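Local coordinates for 1,4-beta-N-Acetylmuramidase M1 (Streptomyces coelicolor, PDB 1JFX), which hydrolyses the beta-1,4 linkages between N-acetylmuramic acid and N-acetylglucosamine in peptidoglycan as a secreted bacterial lysozyme of glycosyl hydrolase family 25, at residues 4-9 with 182-187; 47-52 with 57-62; 159-164 with 198-203. All blocks are in the same frame, centred on the assembly; numbering follows the deposited sequence.

Contact 1. Residues 4-9 with 182-187; sequences GVQGID and WQYSAT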
loop_
_atom_site.group_PDB
_atom_site.type_symbol
_atom_site.label_atom_id
_atom_site.label_comp_id
_atom_site.label_asym_id
_atom_site.label_seq_id
_atom_site.Cartn_x
_atom_site.Cartn_y
_atom_site.Cartn_z
ATOM N N GLY A 4 18.150 5.988 4.552
ATOM C CA GLY A 4 17.223 7.020 4.131
ATOM C C GLY A 4 15.881 6.974 4.842
ATOM O O GLY A 4 15.783 6.531 5.997
ATOM N N VAL A 5 14.849 7.446 4.146
ATOM C CA VAL A 5 13.496 7.501 4.689
ATOM C C VAL A 5 12.933 6.076 4.830
ATOM O O VAL A 5 12.874 5.311 3.866
ATOM C CB VAL A 5 12.596 8.380 3.786
ATOM C CG1 VAL A 5 11.152 8.354 4.297
ATOM C CG2 VAL A 5 13.127 9.837 3.781
ATOM N N GLN A 6 12.510 5.745 6.046
ATOM C CA GLN A 6 12.035 4.398 6.382
ATOM C C GLN A 6 10.626 4.366 6.947
ATOM O O GLN A 6 10.156 5.348 7.516
ATOM C CB GLN A 6 12.985 3.795 7.425
ATOM C CG GLN A 6 14.381 3.502 6.906
ATOM C CD GLN A 6 14.407 2.253 6.058
ATOM O OE1 GLN A 6 13.889 1.199 6.463
ATOM N NE2 GLN A 6 15.016 2.351 4.870
ATOM N N GLY A 7 9.965 3.221 6.805
ATOM C CA GLY A 7 8.617 3.097 7.342
ATOM C C GLY A 7 8.249 1.651 7.578
ATOM O O GLY A 7 9.077 0.748 7.402
ATOM N N ILE A 8 7.008 1.427 7.986
ATOM C CA ILE A 8 6.516 0.069 8.204
ATOM C C ILE A 8 5.109 -0.030 7.660
ATOM O O ILE A 8 4.532 0.963 7.227
ATOM C CB ILE A 8 6.456 -0.301 9.716
ATOM C CG1 ILE A 8 5.517 0.656 10.466
ATOM C CG2 ILE A 8 7.864 -0.273 10.331
ATOM C CD1 ILE A 8 5.278 0.254 11.933
ATOM N N ASP A 9 4.575 -1.242 7.612
ATOM C CA ASP A 9 3.171 -1.420 7.238
ATOM C C ASP A 9 2.693 -2.484 8.203
ATOM O O ASP A 9 3.459 -3.379 8.600
ATOM C CB ASP A 9 2.954 -1.808 5.766
ATOM C CG ASP A 9 3.567 -3.137 5.395
ATOM O OD1 ASP A 9 2.940 -4.201 5.630
ATOM O OD2 ASP A 9 4.686 -3.098 4.850
ATOM N N TRP A 182 9.318 0.311 -1.143
ATOM C CA TRP A 182 9.838 -1.037 -1.313
ATOM C C TRP A 182 9.789 -1.772 0.023
ATOM O O TRP A 182 10.398 -1.346 1.004
ATOM C CB TRP A 182 11.271 -0.973 -1.860
ATOM C CG TRP A 182 12.082 -2.238 -1.753
ATOM C CD1 TRP A 182 11.635 -3.534 -1.822
ATOM C CD2 TRP A 182 13.499 -2.310 -1.555
ATOM N NE1 TRP A 182 12.702 -4.405 -1.675
ATOM C CE2 TRP A 182 13.851 -3.675 -1.511
ATOM C CE3 TRP A 182 14.505 -1.345 -1.408
ATOM C CZ2 TRP A 182 15.171 -4.101 -1.321
ATOM C CZ3 TRP A 182 15.815 -1.767 -1.223
ATOM C CH2 TRP A 182 16.132 -3.136 -1.177
ATOM N N GLN A 183 9.022 -2.861 0.058
ATOM C CA GLN A 183 8.919 -3.678 1.268
ATOM C C GLN A 183 10.060 -4.684 1.141
ATOM O O GLN A 183 9.997 -5.593 0.310
ATOM C CB GLN A 183 7.580 -4.406 1.300
ATOM C CG GLN A 183 7.258 -5.061 2.640
ATOM C CD GLN A 183 5.968 -5.829 2.539
ATOM O OE1 GLN A 183 5.907 -6.850 1.847
ATOM N NE2 GLN A 183 4.913 -5.330 3.190
ATOM N N TYR A 184 11.087 -4.529 1.974
ATOM C CA TYR A 184 12.276 -5.380 1.891
ATOM C C TYR A 184 12.405 -6.447 2.955
ATOM O O TYR A 184 13.336 -7.261 2.920
ATOM C CB TYR A 184 13.535 -4.498 1.876
ATOM C CG TYR A 184 13.728 -3.652 3.117
ATOM C CD1 TYR A 184 14.366 -4.172 4.236
ATOM C CD2 TYR A 184 13.262 -2.331 3.171
ATOM C CE1 TYR A 184 14.540 -3.413 5.380
ATOM C CE2 TYR A 184 13.432 -1.551 4.327
ATOM C CZ TYR A 184 14.077 -2.113 5.424
ATOM O OH TYR A 184 14.292 -1.394 6.566
ATOM N N SER A 185 11.481 -6.445 3.905
ATOM C CA SER A 185 11.484 -7.454 4.953
ATOM C C SER A 185 10.112 -7.597 5.574
ATOM O O SER A 185 9.373 -6.619 5.675
ATOM C CB SER A 185 12.468 -7.090 6.061
ATOM O OG SER A 185 12.434 -8.066 7.097
ATOM N N ALA A 186 9.784 -8.823 5.974
ATOM C CA ALA A 186 8.531 -9.095 6.653
ATOM C C ALA A 186 8.872 -9.599 8.050
ATOM O O ALA A 186 7.980 -9.973 8.814
ATOM C CB ALA A 186 7.726 -10.157 5.895
ATOM N N THR A 187 10.162 -9.594 8.383
ATOM C CA THR A 187 10.624 -10.112 9.665
ATOM C C THR A 187 11.481 -9.123 10.446
ATOM O O THR A 187 12.407 -9.515 11.166
ATOM C CB THR A 187 11.436 -11.404 9.437
ATOM O OG1 THR A 187 12.455 -11.162 8.451
ATOM C CG2 THR A 187 10.518 -12.520 8.958
HETATM O O HOH W 1 1.984 -5.683 3.234
#
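At the active-site end of the beta-alpha barrel that forms this family 25 lysozyme domain, the side chains of Asp9 and Gln183 meet, coming from strands 6-10 and 181-185, which are not neighbours in the sheet: strand 196-202 runs between them and pairs antiparallel with each. Gln183 NE2 gives a hydrogen bond to Asp9 OD2 over 2.8 Å. The oxygen is met on its syn side, somewhat out of the carboxylate plane, whereas it lies almost exactly in the amide plane, and the N-H points at it fairly straight (163°). With CG anti to the backbone N (chi1 -169°) and the chain extended beyond it, Gln183 spans the gap. A water ties the same two groups a second time, donating to Asp9 OD1 at 3.0 Å and accepting from Gln183 NE2. OE1 of the same amide accepts from Trp165 NE1 and is hydrogen-bonded to Tyr138 OH, which would disfavour a flipped amide; Asp9 OD2 takes a second bond from Asn200 ND2. Nearer the start of strand 6-10, Tyr184 OH donates to Gln6 OE1 at 2.6 Å, with the acceptor near the phenol plane at its edge. Gln6 bends at chi2 (-76°) to bring its amide there, and NE2 is held by the backbone oxygens of Asp1 and Ser3. Asp9, predicted to be catalytic, is thus gripped by two side-chain amides and a water, consistent with the active site of a beta-alpha-barrel muramidase.

Contact 2. Residues 47-52 with 57-62; sequences ANYTNA and IIRGAY
Arg59 lays its guanidinium flat on the ring of Tyr49, the two planes only 13° apart and their centres 3.6 Å from each other. NE stands over the ring centre, and NH2 approaches the CE2 side of the same face at 3.3 Å from CE2, so the stack is also a cation-pi contact. The arginine is anchored at the same time by a hydrogen bond in which NE donates to the backbone oxygen of Tyr49 over 2.9 Å; the bond is nearly straight (168° at the hydrogen) and the oxygen lies close to the guanidinium plane. One residue thus offers both its ring and its carbonyl, which fixes the rotation of the guanidinium. With CG anti to the backbone N (chi1 -162°), beside the carbonyl carbon, the Tyr49 ring stands close enough to its own oxygen for one guanidinium to meet both. The unit is the alpha-to-beta return of a beta-alpha-beta crossover in the barrel: helix 45-54 lies against strand 58-64, which pairs in parallel with strand 29-36. Where the chain turns from helix to strand, Ile57 N donates to Ala52 O at 3.0 Å, and Ala52 CB rests against Arg59 CG at 3.9 Å. Farther out, Arg59 NH1 is hydrogen-bonded to Thr92 OG1, and the Tyr49 ring meets that of Phe45. Trp19 of helix 19-24 packs on Ala52, and its NE1 is hydrogen-bonded to Asn48 OD1.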
loop_
_atom_site.group_PDB
_atom_site.type_symbol
_atom_site.label_atom_id
_atom_site.label_comp_id
_atom_site.label_asym_id
_atom_site.label_seq_id
_atom_site.Cartn_x
_atom_site.Cartn_y
_atom_site.Cartn_z
ATOM N N ALA A 47 -7.742 2.484 15.431
ATOM C CA ALA A 47 -6.780 2.862 16.451
ATOM C C ALA A 47 -5.421 3.136 15.819
ATOM O O ALA A 47 -4.769 4.114 16.157
ATOM C CB ALA A 47 -6.668 1.766 17.510
ATOM N N ASN A 48 -4.991 2.288 14.891
ATOM C CA ASN A 48 -3.693 2.516 14.265
ATOM C C ASN A 48 -3.673 3.837 13.505
ATOM O O ASN A 48 -2.733 4.617 13.604
ATOM C CB ASN A 48 -3.338 1.381 13.301
ATOM C CG ASN A 48 -2.850 0.139 14.019
ATOM O OD1 ASN A 48 -2.251 0.231 15.094
ATOM N ND2 ASN A 48 -3.080 -1.029 13.419
ATOM N N TYR A 49 -4.732 4.077 12.743
ATOM C CA TYR A 49 -4.836 5.280 11.935
ATOM C C TYR A 49 -4.797 6.529 12.813
ATOM O O TYR A 49 -4.146 7.516 12.475
ATOM C CB TYR A 49 -6.138 5.232 11.138
ATOM C CG TYR A 49 -6.210 6.165 9.954
ATOM C CD1 TYR A 49 -5.527 5.880 8.770
ATOM C CD2 TYR A 49 -7.014 7.302 9.994
ATOM C CE1 TYR A 49 -5.656 6.707 7.641
ATOM C CE2 TYR A 49 -7.151 8.133 8.882
ATOM C CZ TYR A 49 -6.472 7.827 7.712
ATOM O OH TYR A 49 -6.631 8.634 6.601
ATOM N N THR A 50 -5.490 6.468 13.947
ATOM C CA THR A 50 -5.529 7.599 14.867
ATOM C C THR A 50 -4.187 7.793 15.560
ATOM O O THR A 50 -3.619 8.901 15.560
ATOM C CB THR A 50 -6.620 7.378 15.948
ATOM O OG1 THR A 50 -7.901 7.305 15.312
ATOM C CG2 THR A 50 -6.628 8.522 16.976
ATOM N N ASN A 51 -3.674 6.708 16.139
ATOM C CA ASN A 51 -2.432 6.778 16.893
ATOM C C ASN A 51 -1.190 7.066 16.054
ATOM O O ASN A 51 -0.282 7.751 16.510
ATOM C CB ASN A 51 -2.264 5.494 17.715
ATOM C CG ASN A 51 -3.399 5.294 18.716
ATOM O OD1 ASN A 51 -4.032 6.256 19.162
ATOM N ND2 ASN A 51 -3.651 4.047 19.084
ATOM N N ALA A 52 -1.146 6.551 14.837
ATOM C CA ALA A 52 -0.000 6.841 13.976
ATOM C C ALA A 52 -0.003 8.341 13.688
ATOM O O ALA A 52 1.037 8.996 13.753
ATOM C CB ALA A 52 -0.099 6.047 12.670
ATOM N N ILE A 57 3.508 10.252 12.546
ATOM C CA ILE A 57 3.877 9.369 11.441
ATOM C C ILE A 57 3.028 9.757 10.221
ATOM O O ILE A 57 1.819 9.981 10.345
ATOM C CB ILE A 57 3.588 7.879 11.814
ATOM C CG1 ILE A 57 4.524 7.406 12.936
ATOM C CG2 ILE A 57 3.739 6.987 10.586
ATOM C CD1 ILE A 57 5.996 7.273 12.512
ATOM N N ILE A 58 3.657 9.882 9.053
ATOM C CA ILE A 58 2.930 10.181 7.812
ATOM C C ILE A 58 2.362 8.805 7.463
ATOM O O ILE A 58 3.104 7.870 7.187
ATOM C CB ILE A 58 3.895 10.704 6.723
ATOM C CG1 ILE A 58 4.461 12.061 7.165
ATOM C CG2 ILE A 58 3.174 10.849 5.397
ATOM C CD1 ILE A 58 5.575 12.579 6.276
ATOM N N ARG A 59 1.042 8.677 7.489
ATOM C CA ARG A 59 0.429 7.374 7.302
ATOM C C ARG A 59 -0.705 7.296 6.313
ATOM O O ARG A 59 -1.396 8.285 6.078
ATOM C CB ARG A 59 -0.065 6.887 8.662
ATOM C CG ARG A 59 -1.031 7.866 9.364
ATOM C CD ARG A 59 -2.464 7.497 9.062
ATOM N NE ARG A 59 -3.428 8.349 9.768
ATOM C CZ ARG A 59 -3.850 9.528 9.322
ATOM N NH1 ARG A 59 -3.380 10.009 8.177
ATOM N NH2 ARG A 59 -4.800 10.193 9.977
ATOM N N GLY A 60 -0.889 6.102 5.756
ATOM C CA GLY A 60 -1.956 5.871 4.794
ATOM C C GLY A 60 -2.593 4.515 5.052
ATOM O O GLY A 60 -2.141 3.764 5.921
ATOM N N ALA A 61 -3.643 4.205 4.301
ATOM C CA ALA A 61 -4.370 2.940 4.451
ATOM C C ALA A 61 -4.212 2.079 3.206
ATOM O O ALA A 61 -3.909 2.591 2.128
ATOM C CB ALA A 61 -5.838 3.228 4.663
ATOM N N TYR A 62 -4.402 0.772 3.347
ATOM C CA TYR A 62 -4.346 -0.085 2.166
ATOM C C TYR A 62 -5.525 -1.051 2.123
ATOM O O TYR A 62 -6.109 -1.417 3.155
ATOM C CB TYR A 62 -2.990 -0.832 2.050
ATOM C CG TYR A 62 -2.719 -2.006 2.978
ATOM C CD1 TYR A 62 -3.193 -3.285 2.673
ATOM C CD2 TYR A 62 -1.887 -1.863 4.090
ATOM C CE1 TYR A 62 -2.834 -4.391 3.443
ATOM C CE2 TYR A 62 -1.524 -2.968 4.875
ATOM C CZ TYR A 62 -1.995 -4.224 4.536
ATOM O OH TYR A 62 -1.602 -5.332 5.236
#

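Contact 3. Residues 159-164 with 198-203; sequences PFWVAH and DRNKFN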
loop_
_atom_site.group_PDB
_atom_site.type_symbol
_atom_site.label_atom_id
_atom_site.label_comp_id
_atom_site.label_asym_id
_atom_site.label_seq_id
_atom_site.Cartn_x
_atom_site.Cartn_y
_atom_site.Cartn_z
ATOM N N PRO A 159 1.869 5.087 -8.414
ATOM C CA PRO A 159 3.221 4.933 -7.861
ATOM C C PRO A 159 3.325 3.429 -7.544
ATOM O O PRO A 159 2.315 2.778 -7.235
ATOM C CB PRO A 159 3.178 5.765 -6.581
ATOM C CG PRO A 159 2.185 6.851 -6.911
ATOM C CD PRO A 159 1.108 6.132 -7.689
ATOM N N PHE A 160 4.535 2.879 -7.590
ATOM C CA PHE A 160 4.734 1.450 -7.361
ATOM C C PHE A 160 5.359 1.121 -6.008
ATOM O O PHE A 160 6.414 1.645 -5.658
ATOM C CB PHE A 160 5.615 0.922 -8.519
ATOM C CG PHE A 160 5.945 -0.551 -8.460
ATOM C CD1 PHE A 160 4.956 -1.506 -8.237
ATOM C CD2 PHE A 160 7.245 -0.981 -8.725
ATOM C CE1 PHE A 160 5.264 -2.873 -8.285
ATOM C CE2 PHE A 160 7.563 -2.349 -8.778
ATOM C CZ PHE A 160 6.572 -3.292 -8.559
ATOM N N TRP A 161 4.685 0.268 -5.239
ATOM C CA TRP A 161 5.206 -0.187 -3.950
ATOM C C TRP A 161 5.527 -1.666 -4.178
ATOM O O TRP A 161 4.640 -2.518 -4.236
ATOM C CB TRP A 161 4.156 -0.006 -2.856
ATOM C CG TRP A 161 4.569 -0.524 -1.508
ATOM C CD1 TRP A 161 5.791 -1.017 -1.138
ATOM C CD2 TRP A 161 3.732 -0.615 -0.354
ATOM N NE1 TRP A 161 5.764 -1.413 0.183
ATOM C CE2 TRP A 161 4.506 -1.178 0.685
ATOM C CE3 TRP A 161 2.392 -0.278 -0.103
ATOM C CZ2 TRP A 161 3.983 -1.415 1.962
ATOM C CZ3 TRP A 161 1.868 -0.512 1.161
ATOM C CH2 TRP A 161 2.661 -1.077 2.182
ATOM N N VAL A 162 6.813 -1.958 -4.327
ATOM C CA VAL A 162 7.253 -3.313 -4.626
ATOM C C VAL A 162 7.595 -4.135 -3.405
ATOM O O VAL A 162 8.294 -3.670 -2.512
ATOM C CB VAL A 162 8.474 -3.277 -5.589
ATOM C CG1 VAL A 162 9.588 -2.424 -5.011
ATOM C CG2 VAL A 162 8.958 -4.700 -5.881
ATOM N N ALA A 163 7.082 -5.361 -3.374
ATOM C CA ALA A 163 7.390 -6.271 -2.278
ATOM C C ALA A 163 8.484 -7.197 -2.798
ATOM O O ALA A 163 8.253 -7.952 -3.733
ATOM C CB ALA A 163 6.151 -7.090 -1.890
ATOM N N HIS A 164 9.676 -7.112 -2.218
ATOM C CA HIS A 164 10.783 -7.973 -2.630
ATOM C C HIS A 164 11.707 -8.077 -1.434
ATOM O O HIS A 164 12.568 -7.214 -1.186
ATOM C CB HIS A 164 11.513 -7.392 -3.843
ATOM C CG HIS A 164 12.388 -8.389 -4.524
ATOM N ND1 HIS A 164 12.999 -8.151 -5.740
ATOM C CD2 HIS A 164 12.730 -9.647 -4.167
ATOM C CE1 HIS A 164 13.678 -9.228 -6.101
ATOM N NE2 HIS A 164 13.532 -10.150 -5.164
ATOM N N ASP A 198 6.732 -5.696 8.926
ATOM C CA ASP A 198 7.115 -5.416 7.548
ATOM C C ASP A 198 7.826 -4.070 7.526
ATOM O O ASP A 198 7.300 -3.080 8.057
ATOM C CB ASP A 198 5.885 -5.289 6.648
ATOM C CG ASP A 198 5.128 -6.588 6.477
ATOM O OD1 ASP A 198 5.694 -7.667 6.739
ATOM O OD2 ASP A 198 3.952 -6.524 6.035
ATOM N N ARG A 199 9.005 -4.028 6.905
ATOM C CA ARG A 199 9.776 -2.787 6.816
ATOM C C ARG A 199 9.842 -2.316 5.376
ATOM O O ARG A 199 10.031 -3.111 4.445
ATOM C CB ARG A 199 11.193 -2.973 7.371
ATOM C CG ARG A 199 11.218 -3.338 8.861
ATOM C CD ARG A 199 12.603 -3.140 9.472
ATOM N NE ARG A 199 13.027 -1.746 9.353
ATOM C CZ ARG A 199 14.194 -1.280 9.786
ATOM N NH1 ARG A 199 15.053 -2.100 10.378
ATOM N NH2 ARG A 199 14.513 0.004 9.604
ATOM N N ASN A 200 9.703 -1.007 5.208
ATOM C CA ASN A 200 9.697 -0.377 3.890
ATOM C C ASN A 200 10.667 0.773 3.791
ATOM O O ASN A 200 10.970 1.444 4.790
ATOM C CB ASN A 200 8.311 0.188 3.611
ATOM C CG ASN A 200 7.257 -0.872 3.643
ATOM O OD1 ASN A 200 7.187 -1.703 2.744
ATOM N ND2 ASN A 200 6.448 -0.879 4.698
ATOM N N LYS A 201 11.137 1.000 2.567
ATOM C CA LYS A 201 12.011 2.125 2.267
ATOM C C LYS A 201 11.234 2.999 1.264
ATOM O O LYS A 201 10.456 2.482 0.450
ATOM C CB LYS A 201 13.307 1.623 1.615
ATOM C CG LYS A 201 14.283 2.726 1.244
ATOM C CD LYS A 201 15.601 2.119 0.781
ATOM C CE LYS A 201 16.499 3.141 0.097
ATOM N NZ LYS A 201 16.959 4.234 1.009
ATOM N N PHE A 202 11.411 4.318 1.355
ATOM C CA PHE A 202 10.773 5.252 0.420
ATOM C C PHE A 202 11.877 5.739 -0.516
ATOM O O PHE A 202 12.967 6.085 -0.057
ATOM C CB PHE A 202 10.159 6.441 1.170
ATOM C CG PHE A 202 9.731 7.574 0.271
ATOM C CD1 PHE A 202 8.582 7.469 -0.521
ATOM C CD2 PHE A 202 10.483 8.748 0.212
ATOM C CE1 PHE A 202 8.182 8.525 -1.362
ATOM C CE2 PHE A 202 10.094 9.811 -0.625
ATOM C CZ PHE A 202 8.940 9.695 -1.412
ATOM N N ASN A 203 11.598 5.776 -1.817
ATOM C CA ASN A 203 12.611 6.180 -2.790
ATOM C C ASN A 203 12.651 7.692 -2.952
ATOM O O ASN A 203 12.158 8.239 -3.940
ATOM C CB ASN A 203 12.326 5.503 -4.135
ATOM C CG ASN A 203 13.546 5.461 -5.043
ATOM O OD1 ASN A 203 14.613 5.954 -4.687
ATOM N ND2 ASN A 203 13.390 4.866 -6.219
#
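Trp161 overlaps Asn200 only at its rim: NE1, CE2 and CZ2 of the indole border the amide oxygen OD1, the two side chains crossing at about a right angle with their planes 77° apart. Strands 160-163 and 196-202 both belong to the barrel sheet of this family 25 lysozyme, but strand 181-185 lies between them, parallel to the first and antiparallel to the second, so the side chains meet across an intervening strand. The closest pair is a hydrogen bond from Trp161 NE1 to Asn200 OD1 over 2.9 Å. It is bent, 134° at the hydrogen, and the donor stands above the carbonyl plane instead of on a lone pair, while OD1 sits somewhat out of the indole plane. Trp161 CG is anti to the backbone N (chi1 176°), which swings the indole out so that its NE1 edge reaches the asparagine. The ring is also packed edge-to-face on Tyr138, and it meets the ring of Tyr31. Asn200 is held at both ends of its amide, OD1 by the indole and ND2 by a hydrogen bond to the predicted catalytic Asp9; the tryptophan may in this way act as a second-shell residue. Asn200 OD1 also lies beside the benzo part of the same edge, 3.3 Å from Trp161 CZ2.

Contacts 1 and 3, their centres 6 Å apart, interlock within the same barrel sheet: segments 4-9 and 198-203 lie on neighbouring strands, as do 159-164 and 182-187, and Gln183 N probably bonds to Val162 O at 2.8 Å. Both converge on the predicted catalytic Asp9. Its OD1 comes within 2.6 Å of Asp198 OD2, bringing two carboxylates side by side. Of the other predicted active-site residues, the side chain of Asp98 is about 7 Å from that of Asp9, and that of Glu100 about 7 Å from that of Gln183. Contact 2 stands apart, its centre about 15 Å from that of contact 1 and about 17 Å from that of contact 3, joining a helix to the same sheet.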